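Local coordinates for protein chitinase A (Cycas revoluta, PDB 4R5E) that probably hydrolyses the beta-1,4 linkages of chitin, acting as a class V plant chitinase of glycoside hydrolase family 18, at residues A[10-15]-A[31-36]; A[189-194]-A[215-220]; A[119-124]-A[173-178]. All coordinates share one frame; numbering follows the deposited sequence.

Contact 1 of 3, residues A[10-15]-A[31-36]; sequences WPAYSV and LYYAFA. With NAA (2-acetamido-2-deoxy-beta-D-allopyranose), chain B.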
loop_
_atom_site.group_PDB
_atom_site.type_symbol
_atom_site.label_atom_id
_atom_site.label_comp_id
_atom_site.label_asym_id
_atom_site.label_seq_id
_atom_site.Cartn_x
_atom_site.Cartn_y
_atom_site.Cartn_z
ATOM N N TRP A 10 -2.426 7.992 -3.552
ATOM C CA TRP A 10 -3.523 8.947 -3.427
ATOM C C TRP A 10 -4.819 8.269 -3.864
ATOM O O TRP A 10 -4.919 7.836 -5.007
ATOM C CB TRP A 10 -3.285 10.190 -4.284
ATOM C CG TRP A 10 -4.428 11.146 -4.173
ATOM C CD1 TRP A 10 -4.683 11.993 -3.133
ATOM C CD2 TRP A 10 -5.514 11.308 -5.099
ATOM N NE1 TRP A 10 -5.838 12.691 -3.369
ATOM C CE2 TRP A 10 -6.367 12.293 -4.568
ATOM C CE3 TRP A 10 -5.824 10.744 -6.344
ATOM C CZ2 TRP A 10 -7.521 12.716 -5.224
ATOM C CZ3 TRP A 10 -6.977 11.167 -6.995
ATOM C CH2 TRP A 10 -7.807 12.151 -6.433
ATOM N N PRO A 11 -5.812 8.171 -2.963
ATOM C CA PRO A 11 -7.070 7.529 -3.320
ATOM C C PRO A 11 -8.088 8.523 -3.869
ATOM O O PRO A 11 -8.359 9.557 -3.247
ATOM C CB PRO A 11 -7.537 6.932 -1.994
ATOM C CG PRO A 11 -7.004 7.877 -0.963
ATOM C CD PRO A 11 -5.836 8.630 -1.566
ATOM N N ALA A 12 -8.655 8.201 -5.029
ATOM C CA ALA A 12 -9.599 9.089 -5.699
ATOM C C ALA A 12 -10.845 9.407 -4.877
ATOM O O ALA A 12 -11.439 10.467 -5.075
ATOM C CB ALA A 12 -9.990 8.519 -7.055
ATOM N N TYR A 13 -11.224 8.523 -3.951
ATOM C CA TYR A 13 -12.379 8.794 -3.080
ATOM C C TYR A 13 -12.207 10.083 -2.294
ATOM O O TYR A 13 -13.198 10.672 -1.872
ATOM C CB TYR A 13 -12.663 7.643 -2.088
ATOM C CG TYR A 13 -11.747 7.608 -0.864
ATOM C CD1 TYR A 13 -11.844 8.573 0.151
ATOM C CD2 TYR A 13 -10.798 6.605 -0.713
ATOM C CE1 TYR A 13 -11.008 8.538 1.257
ATOM C CE2 TYR A 13 -9.957 6.568 0.383
ATOM C CZ TYR A 13 -10.064 7.532 1.368
ATOM O OH TYR A 13 -9.223 7.505 2.458
ATOM N N SER A 14 -10.960 10.496 -2.061
ATOM C CA SER A 14 -10.682 11.640 -1.194
ATOM C C SER A 14 -10.664 12.987 -1.918
ATOM O O SER A 14 -10.361 14.008 -1.302
ATOM C CB SER A 14 -9.349 11.429 -0.460
ATOM O OG SER A 14 -8.234 11.618 -1.323
ATOM N N VAL A 15 -11.010 13.004 -3.205
ATOM C CA VAL A 15 -10.820 14.196 -4.041
ATOM C C VAL A 15 -11.455 15.501 -3.525
ATOM O O VAL A 15 -10.866 16.568 -3.687
ATOM C CB VAL A 15 -11.270 13.938 -5.498
ATOM C CG1 VAL A 15 -12.788 13.803 -5.590
ATOM C CG2 VAL A 15 -10.745 15.030 -6.422
ATOM N N LEU A 31 4.087 8.627 -7.352
ATOM C CA LEU A 31 2.761 8.813 -6.766
ATOM C C LEU A 31 1.763 7.979 -7.543
ATOM O O LEU A 31 1.727 8.023 -8.773
ATOM C CB LEU A 31 2.353 10.286 -6.776
ATOM C CG LEU A 31 3.051 11.150 -5.728
ATOM C CD1 LEU A 31 2.931 12.623 -6.058
ATOM C CD2 LEU A 31 2.519 10.853 -4.337
ATOM N N TYR A 32 0.955 7.225 -6.808
ATOM C CA TYR A 32 -0.002 6.296 -7.386
ATOM C C TYR A 32 -1.411 6.849 -7.283
ATOM O O TYR A 32 -1.798 7.381 -6.234
ATOM C CB TYR A 32 0.007 4.975 -6.631
ATOM C CG TYR A 32 1.175 4.037 -6.878
ATOM C CD1 TYR A 32 2.493 4.431 -6.649
ATOM C CD2 TYR A 32 0.950 2.731 -7.279
ATOM C CE1 TYR A 32 3.548 3.548 -6.843
ATOM C CE2 TYR A 32 1.995 1.850 -7.448
ATOM C CZ TYR A 32 3.278 2.257 -7.239
ATOM O OH TYR A 32 4.284 1.333 -7.428
ATOM N N TYR A 33 -2.169 6.690 -8.361
ATOM C CA TYR A 33 -3.598 6.985 -8.388
ATOM C C TYR A 33 -4.315 5.682 -8.065
ATOM O O TYR A 33 -4.136 4.691 -8.763
ATOM C CB TYR A 33 -4.004 7.473 -9.781
ATOM C CG TYR A 33 -5.463 7.845 -9.962
ATOM C CD1 TYR A 33 -6.449 6.871 -10.073
ATOM C CD2 TYR A 33 -5.846 9.175 -10.061
ATOM C CE1 TYR A 33 -7.785 7.221 -10.251
ATOM C CE2 TYR A 33 -7.170 9.529 -10.243
ATOM C CZ TYR A 33 -8.134 8.550 -10.334
ATOM O OH TYR A 33 -9.467 8.903 -10.519
ATOM N N ALA A 34 -5.135 5.683 -7.018
ATOM C CA ALA A 34 -5.863 4.488 -6.582
ATOM C C ALA A 34 -7.364 4.782 -6.616
ATOM O O ALA A 34 -7.806 5.644 -5.866
ATOM C CB ALA A 34 -5.431 4.124 -5.174
ATOM N N PHE A 35 -8.180 4.098 -7.428
ATOM C CA PHE A 35 -7.843 2.926 -8.249
ATOM C C PHE A 35 -8.599 2.962 -9.566
ATOM O O PHE A 35 -9.730 3.450 -9.629
ATOM C CB PHE A 35 -8.289 1.639 -7.557
ATOM C CG PHE A 35 -7.590 1.355 -6.269
ATOM C CD1 PHE A 35 -6.339 0.759 -6.266
ATOM C CD2 PHE A 35 -8.193 1.653 -5.059
ATOM C CE1 PHE A 35 -5.688 0.481 -5.076
ATOM C CE2 PHE A 35 -7.550 1.373 -3.867
ATOM C CZ PHE A 35 -6.294 0.795 -3.871
ATOM N N ALA A 36 -7.996 2.406 -10.608
ATOM C CA ALA A 36 -8.753 2.011 -11.788
ATOM C C ALA A 36 -9.521 0.732 -11.441
ATOM O O ALA A 36 -9.087 -0.067 -10.596
ATOM C CB ALA A 36 -7.825 1.773 -12.966
HETATM C C1 NAA B . -13.103 3.646 0.824
HETATM C C2 NAA B . -14.560 3.435 0.417
HETATM C C3 NAA B . -15.338 4.744 0.429
HETATM C C4 NAA B . -15.127 5.480 1.745
HETATM C C5 NAA B . -13.635 5.672 1.991
HETATM C C6 NAA B . -13.342 6.398 3.300
HETATM C C7 NAA B . -14.759 1.538 -1.115
HETATM C C8 NAA B . -14.776 1.081 -2.547
HETATM N N2 NAA B . -14.606 2.847 -0.911
HETATM O O3 NAA B . -14.907 5.567 -0.665
HETATM O O4 NAA B . -15.795 6.745 1.704
HETATM O O5 NAA B . -13.010 4.391 2.032
HETATM O O6 NAA B . -13.535 5.514 4.409
HETATM O O7 NAA B . -14.880 0.742 -0.196
HETATM O O HOH W 1 -10.158 5.691 -4.122
#
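Trp10 and Pro11 lie in parallel register with Tyr33 and Ala34, joined by the backbone bonds Trp10 N to Tyr32 O (2.8 Å), Ala34 N to Trp10 O and Ala12 N to Ala34 O. Strands 5-11 and 30-36 are neighbours in the TIM barrel of family 18. Proline is tolerated at position 11 because its nitrogen, between the two N-H groups that bond here, faces the other way and costs this strand pair no bond. On the face shared by Trp10 and Tyr33, both rings leave the backbone with CG opposite N (chi1 179° and -179°) and run side by side. The edge of Trp10 is set toward the face of Tyr33, offset, with planes at 60° and centroids 5.6 Å apart. Trp10 CZ3 approaches Tyr33 CE2 to 3.6 Å, and helix 52-63 packs on both side chains. Ala12 adds its CB 3.5 Å from Tyr33 OH, a methyl being short enough to pack at the hydroxyl end of the ring. The opposite face carries Pro11 and Ala34; the alanine is small enough to sit close to the ligand site, its side chain about 6 Å from allosamizoline. Past the strand, a short 3-10 turn brings the Tyr13 ring against one side of an N-acetylallosamine unit. The ring faces that sugar, roughly parallel to it, with C5 of the sugar 3.7 Å above the ring plane and over its centre, a CH-pi stack typical of carbohydrate sites. A serine in place of Tyr13 would probably leave C5 and C6 of the sugar without their aromatic platform and the sugar freer to shift. The same turn is fastened by Ser14, whose OG and N both donate to Pro11 O. A water accepts from Tyr13 N and donates to Ala34 O at 2.9 Å, giving that carbonyl oxygen a second donor besides Ala12 N.

Contact 2 of 3, residues A[189-194]-A[215-220]; sequences VMAYDF and FTASVG. With AMI (allosamizoline), chain E.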
loop_
_atom_site.group_PDB
_atom_site.type_symbol
_atom_site.label_atom_id
_atom_site.label_comp_id
_atom_site.label_asym_id
_atom_site.label_seq_id
_atom_site.Cartn_x
_atom_site.Cartn_y
_atom_site.Cartn_z
ATOM N N VAL A 189 5.145 -3.828 -0.318
ATOM C CA VAL A 189 4.911 -4.776 0.774
ATOM C C VAL A 189 4.002 -4.131 1.813
ATOM O O VAL A 189 4.386 -3.139 2.436
ATOM C CB VAL A 189 6.241 -5.203 1.445
ATOM C CG1 VAL A 189 5.990 -6.213 2.560
ATOM C CG2 VAL A 189 7.207 -5.775 0.411
ATOM N N MET A 190 2.814 -4.705 2.003
ATOM C CA MET A 190 1.804 -4.120 2.884
ATOM C C MET A 190 2.075 -4.581 4.307
ATOM O O MET A 190 1.384 -5.445 4.856
ATOM C CB MET A 190 0.395 -4.466 2.400
ATOM C CG MET A 190 0.064 -3.749 1.092
ATOM S SD MET A 190 -1.574 -4.042 0.418
ATOM C CE MET A 190 -1.452 -5.782 0.039
ATOM N N ALA A 191 3.088 -3.949 4.901
ATOM C CA ALA A 191 3.638 -4.336 6.199
ATOM C C ALA A 191 2.882 -3.647 7.333
ATOM O O ALA A 191 3.462 -2.939 8.163
ATOM C CB ALA A 191 5.117 -3.995 6.247
ATOM N N TYR A 192 1.575 -3.870 7.368
ATOM C CA TYR A 192 0.711 -3.257 8.370
ATOM C C TYR A 192 -0.617 -4.009 8.420
ATOM O O TYR A 192 -0.777 -5.015 7.732
ATOM C CB TYR A 192 0.521 -1.762 8.067
ATOM C CG TYR A 192 0.154 -1.450 6.630
ATOM C CD1 TYR A 192 -1.103 -1.747 6.120
ATOM C CD2 TYR A 192 1.078 -0.865 5.777
ATOM C CE1 TYR A 192 -1.422 -1.459 4.802
ATOM C CE2 TYR A 192 0.759 -0.570 4.462
ATOM C CZ TYR A 192 -0.488 -0.868 3.983
ATOM O OH TYR A 192 -0.785 -0.574 2.667
ATOM N N ASP A 193 -1.549 -3.517 9.237
ATOM C CA ASP A 193 -2.852 -4.147 9.469
ATOM C C ASP A 193 -2.719 -5.532 10.115
ATOM O O ASP A 193 -3.546 -6.426 9.891
ATOM C CB ASP A 193 -3.703 -4.192 8.187
ATOM C CG ASP A 193 -4.336 -2.854 7.851
ATOM O OD1 ASP A 193 -4.476 -1.999 8.748
ATOM O OD2 ASP A 193 -4.718 -2.667 6.676
ATOM N N PHE A 194 -1.697 -5.676 10.957
ATOM C CA PHE A 194 -1.466 -6.920 11.688
ATOM C C PHE A 194 -2.460 -7.093 12.820
ATOM O O PHE A 194 -2.745 -8.216 13.232
ATOM C CB PHE A 194 -0.066 -6.947 12.298
ATOM C CG PHE A 194 1.042 -6.738 11.309
ATOM C CD1 PHE A 194 1.037 -7.390 10.084
ATOM C CD2 PHE A 194 2.116 -5.907 11.616
ATOM C CE1 PHE A 194 2.062 -7.196 9.176
ATOM C CE2 PHE A 194 3.145 -5.715 10.712
ATOM C CZ PHE A 194 3.120 -6.361 9.488
ATOM N N PHE A 215 3.704 -11.717 13.484
ATOM C CA PHE A 215 3.082 -10.723 12.614
ATOM C C PHE A 215 3.811 -9.387 12.741
ATOM O O PHE A 215 3.342 -8.484 13.426
ATOM C CB PHE A 215 1.603 -10.529 12.972
ATOM C CG PHE A 215 0.735 -11.707 12.652
ATOM C CD1 PHE A 215 0.709 -12.817 13.490
ATOM C CD2 PHE A 215 -0.075 -11.703 11.522
ATOM C CE1 PHE A 215 -0.096 -13.908 13.200
ATOM C CE2 PHE A 215 -0.883 -12.789 11.229
ATOM C CZ PHE A 215 -0.896 -13.892 12.069
ATOM N N THR A 216 4.962 -9.265 12.091
ATOM C CA THR A 216 5.712 -8.008 12.095
ATOM C C THR A 216 6.277 -7.701 10.721
ATOM O O THR A 216 6.453 -8.598 9.885
ATOM C CB THR A 216 6.874 -8.016 13.113
ATOM O OG1 THR A 216 7.936 -8.851 12.639
ATOM C CG2 THR A 216 6.407 -8.509 14.470
ATOM N N ALA A 217 6.581 -6.428 10.497
ATOM C CA ALA A 217 7.146 -5.996 9.221
ATOM C C ALA A 217 8.477 -6.688 8.942
ATOM O O ALA A 217 8.734 -7.104 7.810
ATOM C CB ALA A 217 7.319 -4.483 9.190
ATOM N N SER A 218 9.312 -6.819 9.972
ATOM C CA SER A 218 10.642 -7.404 9.803
ATOM C C SER A 218 10.565 -8.883 9.429
ATOM O O SER A 218 11.260 -9.314 8.514
ATOM C CB SER A 218 11.504 -7.204 11.060
ATOM O OG SER A 218 10.864 -7.702 12.210
ATOM N N VAL A 219 9.714 -9.642 10.113
ATOM C CA VAL A 219 9.518 -11.064 9.793
ATOM C C VAL A 219 9.061 -11.214 8.337
ATOM O O VAL A 219 9.575 -12.048 7.594
ATOM C CB VAL A 219 8.515 -11.733 10.760
ATOM C CG1 VAL A 219 8.049 -13.093 10.249
ATOM C CG2 VAL A 219 9.138 -11.884 12.141
ATOM N N GLY A 220 8.109 -10.383 7.923
ATOM C CA GLY A 220 7.640 -10.420 6.540
ATOM C C GLY A 220 8.735 -10.120 5.538
ATOM O O GLY A 220 8.923 -10.856 4.569
HETATM C C1 AMI E . -4.438 -1.291 1.304
HETATM C C2 AMI E . -5.328 -1.518 0.085
HETATM C C3 AMI E . -6.438 -0.479 0.159
HETATM C C4 AMI E . -6.576 -0.249 1.671
HETATM C C5 AMI E . -5.126 -0.230 2.146
HETATM C C6 AMI E . -4.862 -0.370 3.649
HETATM C C7 AMI E . -3.283 -0.884 -0.593
HETATM C C8 AMI E . -2.215 -0.670 -2.775
HETATM C C9 AMI E . -0.964 -0.155 -0.715
HETATM N N2 AMI E . -4.410 -1.257 -1.020
HETATM N N7 AMI E . -2.222 -0.584 -1.320
HETATM O O3 AMI E . -7.631 -0.935 -0.493
HETATM O O4 AMI E . -7.253 0.968 1.988
HETATM O O6 AMI E . -5.392 -1.585 4.168
HETATM O O7 AMI E . -3.203 -0.773 0.833
#
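Phe194 and Ala191 carry the contact with Phe215 and Ala217, and the grip is wholly one of packing. The two alanine methyls meet at CB to CB, 3.7 Å, an approach that suits alanine, whose side chain is a single methyl. Phe194 has CG anti to its carbonyl carbon (chi1 -56°), which lays the ring against the backbone leading into the helix. Phe215 C sits 4.0 Å above the ring centre, and Tyr192 CA covers the opposite face, so the phenyl is sandwiched between main-chain groups. Its CE2 also comes within 3.5 Å of Ala217 N, while Phe162 meets the ring edge-to-face. Phe194 CB and Phe215 CB touch at 4.0 Å. In the TIM barrel this joins the C-terminal end of strand 186-190 to the start of helix 217-227, with Thr216 at the N-cap. Inverse gamma turns centred on Met190 and Ala191 bend the chain as it leaves the strand. Polar contacts belong to the residues facing the ligand instead. Tyr192 OH donates to allosamizoline O7 (3.0 Å), and allosamizoline O6 donates to Asp193 OD2 (2.8 Å). Arg243 forms a salt bridge with Asp193 OD1, probably steadying the carboxylate.

Contact 3 of 3, residues A[119-124]-A[173-178]; sequences YEYPEP and TEYPVQ. With AMI (allosamizoline), chain E; ACT (acetate ion), chain D.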
loop_
_atom_site.group_PDB
_atom_site.type_symbol
_atom_site.label_atom_id
_atom_site.label_comp_id
_atom_site.label_asym_id
_atom_site.label_seq_id
_atom_site.Cartn_x
_atom_site.Cartn_y
_atom_site.Cartn_z
ATOM N N TYR A 119 -4.194 -6.777 -5.813
ATOM C CA TYR A 119 -4.982 -7.998 -5.761
ATOM C C TYR A 119 -4.690 -8.669 -4.422
ATOM O O TYR A 119 -3.590 -9.173 -4.202
ATOM C CB TYR A 119 -4.579 -8.909 -6.925
ATOM C CG TYR A 119 -5.223 -10.283 -6.982
ATOM C CD1 TYR A 119 -6.396 -10.578 -6.290
ATOM C CD2 TYR A 119 -4.671 -11.282 -7.781
ATOM C CE1 TYR A 119 -6.978 -11.833 -6.372
ATOM C CE2 TYR A 119 -5.245 -12.534 -7.875
ATOM C CZ TYR A 119 -6.395 -12.810 -7.164
ATOM O OH TYR A 119 -6.973 -14.055 -7.253
ATOM N N GLU A 120 -5.678 -8.658 -3.533
ATOM C CA GLU A 120 -5.497 -9.130 -2.161
ATOM C C GLU A 120 -6.445 -10.301 -1.874
ATOM O O GLU A 120 -7.575 -10.079 -1.444
ATOM C CB GLU A 120 -5.727 -7.962 -1.194
ATOM C CG GLU A 120 -4.838 -6.763 -1.507
ATOM C CD GLU A 120 -5.014 -5.587 -0.563
ATOM O OE1 GLU A 120 -5.452 -5.800 0.588
ATOM O OE2 GLU A 120 -4.702 -4.447 -0.970
ATOM N N TYR A 121 -6.031 -11.552 -2.109
ATOM C CA TYR A 121 -4.682 -11.957 -2.529
ATOM C C TYR A 121 -4.769 -13.102 -3.512
ATOM O O TYR A 121 -5.798 -13.779 -3.581
ATOM C CB TYR A 121 -3.875 -12.437 -1.321
ATOM C CG TYR A 121 -3.850 -11.437 -0.216
ATOM C CD1 TYR A 121 -2.902 -10.425 -0.190
ATOM C CD2 TYR A 121 -4.806 -11.478 0.789
ATOM C CE1 TYR A 121 -2.895 -9.482 0.821
ATOM C CE2 TYR A 121 -4.805 -10.549 1.802
ATOM C CZ TYR A 121 -3.852 -9.557 1.813
ATOM O OH TYR A 121 -3.874 -8.644 2.835
ATOM N N PRO A 122 -3.682 -13.344 -4.264
ATOM C CA PRO A 122 -3.624 -14.474 -5.191
ATOM C C PRO A 122 -3.406 -15.803 -4.468
ATOM O O PRO A 122 -2.345 -16.417 -4.575
ATOM C CB PRO A 122 -2.442 -14.117 -6.098
ATOM C CG PRO A 122 -1.558 -13.289 -5.225
ATOM C CD PRO A 122 -2.510 -12.465 -4.410
ATOM N N GLU A 123 -4.432 -16.228 -3.744
ATOM C CA GLU A 123 -4.448 -17.515 -3.064
ATOM C C GLU A 123 -5.885 -18.036 -3.111
ATOM O O GLU A 123 -6.824 -17.239 -3.151
ATOM C CB GLU A 123 -3.923 -17.383 -1.625
ATOM C CG GLU A 123 -4.693 -16.416 -0.729
ATOM C CD GLU A 123 -5.944 -17.014 -0.111
ATOM O OE1 GLU A 123 -6.067 -18.253 -0.059
ATOM O OE2 GLU A 123 -6.811 -16.235 0.330
ATOM N N PRO A 124 -6.078 -19.370 -3.093
ATOM C CA PRO A 124 -5.111 -20.461 -2.954
ATOM C C PRO A 124 -4.284 -20.715 -4.217
ATOM O O PRO A 124 -4.229 -19.850 -5.095
ATOM C CB PRO A 124 -5.998 -21.659 -2.592
ATOM C CG PRO A 124 -7.303 -21.348 -3.219
ATOM C CD PRO A 124 -7.466 -19.868 -3.069
ATOM N N THR A 173 -0.101 -21.218 -0.786
ATOM C CA THR A 173 0.739 -20.817 -1.906
ATOM C C THR A 173 1.745 -19.775 -1.423
ATOM O O THR A 173 1.837 -19.493 -0.228
ATOM C CB THR A 173 -0.100 -20.291 -3.095
ATOM O OG1 THR A 173 0.750 -20.117 -4.236
ATOM C CG2 THR A 173 -0.789 -18.980 -2.759
ATOM N N GLU A 174 2.525 -19.229 -2.341
ATOM C CA GLU A 174 3.519 -18.240 -1.968
ATOM C C GLU A 174 3.887 -17.429 -3.184
ATOM O O GLU A 174 3.720 -17.891 -4.311
ATOM C CB GLU A 174 4.758 -18.908 -1.374
ATOM C CG GLU A 174 5.545 -19.788 -2.327
ATOM C CD GLU A 174 6.577 -20.625 -1.602
ATOM O OE1 GLU A 174 6.180 -21.595 -0.926
ATOM O OE2 GLU A 174 7.784 -20.316 -1.709
ATOM N N TYR A 175 4.378 -16.221 -2.955
ATOM C CA TYR A 175 4.771 -15.361 -4.056
ATOM C C TYR A 175 6.027 -15.918 -4.728
ATOM O O TYR A 175 7.028 -16.182 -4.054
ATOM C CB TYR A 175 5.026 -13.941 -3.565
ATOM C CG TYR A 175 3.780 -13.215 -3.124
ATOM C CD1 TYR A 175 2.938 -12.609 -4.056
ATOM C CD2 TYR A 175 3.436 -13.129 -1.783
ATOM C CE1 TYR A 175 1.793 -11.938 -3.657
ATOM C CE2 TYR A 175 2.291 -12.459 -1.375
ATOM C CZ TYR A 175 1.471 -11.860 -2.315
ATOM O OH TYR A 175 0.335 -11.183 -1.899
ATOM N N PRO A 176 5.970 -16.115 -6.054
ATOM C CA PRO A 176 7.136 -16.615 -6.769
ATOM C C PRO A 176 8.130 -15.487 -6.998
ATOM O O PRO A 176 7.969 -14.706 -7.927
ATOM C CB PRO A 176 6.540 -17.126 -8.087
ATOM C CG PRO A 176 5.349 -16.258 -8.314
ATOM C CD PRO A 176 4.818 -15.902 -6.953
ATOM N N VAL A 177 9.151 -15.393 -6.149
ATOM C CA VAL A 177 9.994 -14.187 -6.127
ATOM C C VAL A 177 10.877 -13.989 -7.357
ATOM O O VAL A 177 11.104 -12.856 -7.773
ATOM C CB VAL A 177 10.841 -14.074 -4.833
ATOM C CG1 VAL A 177 9.933 -14.082 -3.611
ATOM C CG2 VAL A 177 11.887 -15.176 -4.749
ATOM N N GLN A 178 11.384 -15.075 -7.939
ATOM C CA GLN A 178 12.189 -14.961 -9.151
ATOM C C GLN A 178 11.341 -14.449 -10.320
ATOM O O GLN A 178 11.768 -13.575 -11.074
ATOM C CB GLN A 178 12.798 -16.317 -9.493
ATOM C CG GLN A 178 13.785 -16.299 -10.644
ATOM C CD GLN A 178 14.118 -17.698 -11.115
ATOM O OE1 GLN A 178 13.249 -18.415 -11.613
ATOM N NE2 GLN A 178 15.373 -18.102 -10.948
HETATM C C1 AMI E . -4.438 -1.291 1.304
HETATM C C2 AMI E . -5.328 -1.518 0.085
HETATM C C3 AMI E . -6.438 -0.479 0.159
HETATM C C4 AMI E . -6.576 -0.249 1.671
HETATM C C5 AMI E . -5.126 -0.230 2.146
HETATM C C6 AMI E . -4.862 -0.370 3.649
HETATM C C7 AMI E . -3.283 -0.884 -0.593
HETATM C C8 AMI E . -2.215 -0.670 -2.775
HETATM C C9 AMI E . -0.964 -0.155 -0.715
HETATM N N2 AMI E . -4.410 -1.257 -1.020
HETATM N N7 AMI E . -2.222 -0.584 -1.320
HETATM O O3 AMI E . -7.631 -0.935 -0.493
HETATM O O4 AMI E . -7.253 0.968 1.988
HETATM O O6 AMI E . -5.392 -1.585 4.168
HETATM O O7 AMI E . -3.203 -0.773 0.833
HETATM C C ACT D . 10.134 -18.377 -8.224
HETATM O O ACT D . 9.680 -17.641 -9.137
HETATM O OXT ACT D . 10.883 -17.938 -7.309
HETATM C CH3 ACT D . 9.773 -19.834 -8.241
HETATM O O HOH W 2 -0.873 -9.654 -3.744
#
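Thr173 packs its methyl on the loop 119-124, with CG2 3.5 Å from Pro122 O and 3.7 Å from Glu123 CB. With OG1 anti to the backbone N (chi1 -171°), the hydroxyl hydrogen-bonds Gln125 OE1, so threonine serves an apolar and a polar neighbour at once. Glu174 points away from the loop and pairs with Lys165. Tyr175 extends its ring to the loop: its CE1 meets Pro122 CG at 3.9 Å, the two side chains crossing at about a right angle, and its OH comes 3.7 Å from Tyr121 CD1. This loop follows barrel strand 114-119 and holds Glu120, last residue of the D-x-D-x-E sequence of family 18, whose glutamate is the general acid in relatives; a cis peptide links it to Tyr121. A tyrosine suits position 175 because its length carries the hydroxyl to a hydrogen bond with Tyr161 N and to a water. That water, in the ring plane and 2.7 Å from Tyr175 OH, also bonds Tyr119 O, though it has more acceptors in reach than protons to give. Pro176 then occupies the N-cap of helix 177-183. At the first turn, Gln178 N donates to OXT of an acetate, probably from the crystallisation liquor, as does Phe179 N to the ion.

In the fold
The contacts come in the order 1, 3, 2 along the chain, and each has at least one segment reaching the bound ligands of one TIM barrel. Contacts 2 and 3, with centres about 15 Å apart, touch through Met190: its SD lies 3.4 Å from Glu120 OE2, and its CE 4.0 Å from Tyr121 CE1. Both also reach the same allosamizoline, where Glu120 OE2 comes 3.2 Å from C2 and Tyr192 and Asp193 hydrogen-bond it, as does Gly78 N. Contact 1 stands apart, its centre about 23 Å from that of contact 2 and 24 Å from that of contact 3. It serves an N-acetylallosamine unit further along the cleft, although its Phe35 touches allosamizoline too.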